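Local coordinates for iminosuccinate reductase (Paracoccus denitrificans, PDB 6RQA), which catalyses the NADH-dependent reduction of iminosuccinate to L-aspartate, regenerating the amino donor of the beta-hydroxyaspartate cycle during growth on glycolate and glyoxylate, at residues A55-V61 / G73-D79. Residues are numbered along the deposited sequence; the frame is centred on the assembly and turned at random.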
ATOM      1  N   ALA A  55     -14.131  11.095   6.568  1.00 44.61           N
ATOM      2  CA  ALA A  55     -12.861  10.394   6.477  1.00 32.63           C
ATOM      3  C   ALA A  55     -13.145   8.902   6.416  1.00 37.20           C
ATOM      4  O   ALA A  55     -14.170   8.434   6.921  1.00 34.15           O
ATOM      5  CB  ALA A  55     -11.951  10.724   7.666  1.00 26.23           C
ATOM      6  N   TYR A  56     -12.234   8.161   5.792  1.00 28.10           N
ATOM      7  CA  TYR A  56     -12.416   6.721   5.662  1.00 31.37           C
ATOM      8  C   TYR A  56     -11.062   6.062   5.451  1.00 30.31           C
ATOM      9  O   TYR A  56     -10.098   6.701   5.024  1.00 31.02           O
ATOM     10  CB  TYR A  56     -13.370   6.375   4.513  1.00 26.02           C
ATOM     11  CG  TYR A  56     -12.748   6.449   3.136  1.00 25.67           C
ATOM     12  CD1 TYR A  56     -12.530   7.672   2.513  1.00 28.51           C
ATOM     13  CD2 TYR A  56     -12.394   5.294   2.451  1.00 25.36           C
ATOM     14  CE1 TYR A  56     -11.967   7.742   1.251  1.00 28.12           C
ATOM     15  CE2 TYR A  56     -11.832   5.353   1.190  1.00 29.51           C
ATOM     16  CZ  TYR A  56     -11.620   6.579   0.594  1.00 32.27           C
ATOM     17  OH  TYR A  56     -11.061   6.638  -0.664  1.00 34.25           O
ATOM     18  N   ASN A  57     -11.012   4.768   5.751  1.00 33.86           N
ATOM     19  CA  ASN A  57      -9.807   3.967   5.599  1.00 31.21           C
ATOM     20  C   ASN A  57      -9.864   3.171   4.303  1.00 33.85           C
ATOM     21  O   ASN A  57     -10.913   2.633   3.940  1.00 39.79           O
ATOM     22  CB  ASN A  57      -9.630   3.010   6.779  1.00 36.27           C
ATOM     23  CG  ASN A  57      -9.562   3.728   8.107  1.00 35.15           C
ATOM     24  OD1 ASN A  57      -8.514   4.250   8.490  1.00 42.90           O
ATOM     25  ND2 ASN A  57     -10.678   3.752   8.825  1.00 29.40           N
ATOM     26  N   PHE A  58      -8.727   3.092   3.618  1.00 39.84           N
ATOM     27  CA  PHE A  58      -8.628   2.290   2.413  1.00 35.53           C
ATOM     28  C   PHE A  58      -8.691   0.805   2.765  1.00 33.79           C
ATOM     29  O   PHE A  58      -8.476   0.421   3.917  1.00 46.40           O
ATOM     30  CB  PHE A  58      -7.326   2.593   1.673  1.00 27.76           C
ATOM     31  CG  PHE A  58      -7.211   4.011   1.191  1.00 32.72           C
ATOM     32  CD1 PHE A  58      -8.332   4.818   1.079  1.00 33.98           C
ATOM     33  CD2 PHE A  58      -5.978   4.536   0.841  1.00 38.65           C
ATOM     34  CE1 PHE A  58      -8.222   6.120   0.637  1.00 40.38           C
ATOM     35  CE2 PHE A  58      -5.863   5.839   0.397  1.00 34.47           C
ATOM     36  CZ  PHE A  58      -6.986   6.630   0.295  1.00 36.16           C
ATOM     37  N   PRO A  59      -9.003  -0.050   1.791  1.00 35.71           N
ATOM     38  CA  PRO A  59      -8.911  -1.496   2.028  1.00 40.82           C
ATOM     39  C   PRO A  59      -7.498  -1.888   2.436  1.00 43.61           C
ATOM     40  O   PRO A  59      -6.518  -1.512   1.790  1.00 43.51           O
ATOM     41  CB  PRO A  59      -9.305  -2.102   0.677  1.00 32.42           C
ATOM     42  CG  PRO A  59     -10.159  -1.062   0.040  1.00 32.74           C
ATOM     43  CD  PRO A  59      -9.587   0.256   0.473  1.00 36.77           C
ATOM     44  N   VAL A  60      -7.400  -2.647   3.521  1.00 34.34           N
ATOM     45  CA  VAL A  60      -6.106  -2.972   4.110  1.00 28.29           C
ATOM     46  C   VAL A  60      -5.435  -4.070   3.297  1.00 23.77           C
ATOM     47  O   VAL A  60      -6.046  -5.102   2.996  1.00 37.13           O
ATOM     48  CB  VAL A  60      -6.269  -3.394   5.579  1.00 32.15           C
ATOM     49  CG1 VAL A  60      -4.930  -3.829   6.159  1.00 24.42           C
ATOM     50  CG2 VAL A  60      -6.864  -2.256   6.394  1.00 34.29           C
ATOM     51  N   VAL A  61      -4.177  -3.845   2.934  1.00 23.46           N
ATOM     52  CA  VAL A  61      -3.323  -4.894   2.391  1.00 32.69           C
ATOM     53  C   VAL A  61      -2.529  -5.495   3.541  1.00 36.25           C
ATOM     54  O   VAL A  61      -1.984  -4.766   4.378  1.00 53.40           O
ATOM     55  CB  VAL A  61      -2.390  -4.342   1.301  1.00 36.85           C
ATOM     56  CG1 VAL A  61      -1.443  -5.428   0.807  1.00 29.05           C
ATOM     57  CG2 VAL A  61      -3.197  -3.780   0.148  1.00 28.65           C
ATOM     58  N   GLY A  73       2.279  -5.019   4.915  1.00 34.78           N
ATOM     59  CA  GLY A  73       1.115  -4.491   4.232  1.00 35.55           C
ATOM     60  C   GLY A  73       0.996  -2.995   4.423  1.00 37.55           C
ATOM     61  O   GLY A  73       1.900  -2.340   4.947  1.00 45.26           O
ATOM     62  N   PHE A  74      -0.144  -2.459   3.987  1.00 35.78           N
ATOM     63  CA  PHE A  74      -0.400  -1.027   4.018  1.00 31.63           C
ATOM     64  C   PHE A  74      -1.771  -0.748   4.617  1.00 22.67           C
ATOM     65  O   PHE A  74      -2.711  -1.528   4.449  1.00 35.93           O
ATOM     66  CB  PHE A  74      -0.335  -0.407   2.615  1.00 35.80           C
ATOM     67  CG  PHE A  74       0.604  -1.111   1.679  1.00 40.26           C
ATOM     68  CD1 PHE A  74       1.974  -1.058   1.876  1.00 36.07           C
ATOM     69  CD2 PHE A  74       0.113  -1.813   0.588  1.00 39.01           C
ATOM     70  CE1 PHE A  74       2.837  -1.702   1.010  1.00 37.16           C
ATOM     71  CE2 PHE A  74       0.970  -2.456  -0.283  1.00 43.95           C
ATOM     72  CZ  PHE A  74       2.334  -2.403  -0.071  1.00 52.24           C
ATOM     73  N   LYS A  75      -1.875   0.384   5.313  1.00 30.32           N
ATOM     74  CA  LYS A  75      -3.143   0.886   5.847  1.00 31.54           C
ATOM     75  C   LYS A  75      -3.280   2.337   5.393  1.00 32.33           C
ATOM     76  O   LYS A  75      -2.783   3.254   6.051  1.00 30.08           O
ATOM     77  CB  LYS A  75      -3.205   0.755   7.366  1.00 29.17           C
ATOM     78  CG  LYS A  75      -3.425  -0.670   7.855  1.00 44.15           C
ATOM     79  CD  LYS A  75      -3.550  -0.728   9.370  1.00 55.10           C
ATOM     80  CE  LYS A  75      -3.834  -2.142   9.848  1.00 64.36           C
ATOM     81  NZ  LYS A  75      -3.921  -2.223  11.333  1.00 72.79           N
ATOM     82  N   GLY A  76      -3.947   2.540   4.257  1.00 38.79           N
ATOM     83  CA  GLY A  76      -4.159   3.875   3.741  1.00 42.50           C
ATOM     84  C   GLY A  76      -5.475   4.475   4.203  1.00 41.38           C
ATOM     85  O   GLY A  76      -6.329   3.804   4.778  1.00 34.14           O
ATOM     86  N   GLY A  77      -5.627   5.766   3.939  1.00 38.45           N
ATOM     87  CA  GLY A  77      -6.837   6.469   4.326  1.00 38.20           C
ATOM     88  C   GLY A  77      -6.782   7.907   3.860  1.00 33.88           C
ATOM     89  O   GLY A  77      -5.743   8.404   3.411  1.00 26.78           O
ATOM     90  N   PHE A  78      -7.929   8.574   3.979  1.00 24.04           N
ATOM     91  CA  PHE A  78      -8.056   9.966   3.568  1.00 24.35           C
ATOM     92  C   PHE A  78      -9.004  10.683   4.514  1.00 34.22           C
ATOM     93  O   PHE A  78     -10.096  10.182   4.798  1.00 31.06           O
ATOM     94  CB  PHE A  78      -8.555  10.073   2.124  1.00 24.73           C
ATOM     95  CG  PHE A  78      -8.839  11.480   1.681  1.00 33.49           C
ATOM     96  CD1 PHE A  78      -7.887  12.477   1.836  1.00 32.49           C
ATOM     97  CD2 PHE A  78     -10.052  11.805   1.095  1.00 32.15           C
ATOM     98  CE1 PHE A  78      -8.148  13.773   1.426  1.00 30.88           C
ATOM     99  CE2 PHE A  78     -10.318  13.097   0.681  1.00 26.57           C
ATOM    100  CZ  PHE A  78      -9.365  14.082   0.846  1.00 32.26           C
ATOM    101  N   ASP A  79      -8.581  11.848   4.996  1.00 33.97           N
ATOM    102  CA  ASP A  79      -9.380  12.692   5.880  1.00 38.60           C
ATOM    103  C   ASP A  79      -9.694  13.972   5.114  1.00 37.54           C
ATOM    104  O   ASP A  79      -8.880  14.897   5.075  1.00 37.12           O
ATOM    105  CB  ASP A  79      -8.633  12.980   7.182  1.00 43.71           C
ATOM    106  CG  ASP A  79      -9.515  13.633   8.239  1.00 51.09           C
ATOM    107  OD1 ASP A  79     -10.442  14.390   7.879  1.00 46.96           O
ATOM    108  OD2 ASP A  79      -9.273  13.388   9.441  1.00 53.42           O
TER
HETATM  109  O   HOH W   1      -6.650   1.147   5.510  1.00 32.61           O
HETATM  110  O   HOH W   2      -4.420   0.400   2.483  1.00 38.20           O
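Ala55 starts the antiparallel pairing with Asp79 at the open end of a beta hairpin, strands 55-64 and 71-79, on the edge of the mixed sheet of this ornithine cyclodeaminase/mu-crystallin family member; its CB rests 3.8 Å from Asp79 CG, on the face covered by helix 36-51. Tyr56 and Phe78 form a hydrogen-bonded pair, Tyr56 N to Phe78 O and Phe78 N to Tyr56 O, both 3.1 Å. The phenol reaches the second subunit, where Tyr56 OH bonds to Glu63 of that chain. Asn57 faces Gly77, while its OD1 takes the backbone N-H of Leu317. At Phe58 the strand breaks. Its N still donates to Gly76 O at 2.8 Å, from well above the carbonyl plane; with CG anti to the carbonyl carbon (chi1 -63°), the ring is laid over Gly77. Gly77 CA sits 3.8 Å from the ring centroid, almost on its normal, a CH-pi contact. An alanine in place of Phe58 would probably uncover the Gly76-Gly77 backbone and take away packing against Tyr72 of the second subunit. Around Pro59 the chain leaves the direct pairing and two waters bridge the strands: one donates to Phe58 O and Gly76 O, the other links Pro59 O with Gly76 N. The Val60 and Lys75 side chains cross obliquely, Val60 CG1 3.9 Å from Lys75 CG; the extended Lys75 side chain comes within about 6 Å of the bound NAD (nearest atoms), its NZ weakly bonded to Gly314 O. Val61 closes the contact lying alongside Phe74, its CB 3.6 Å from Phe74 CD2.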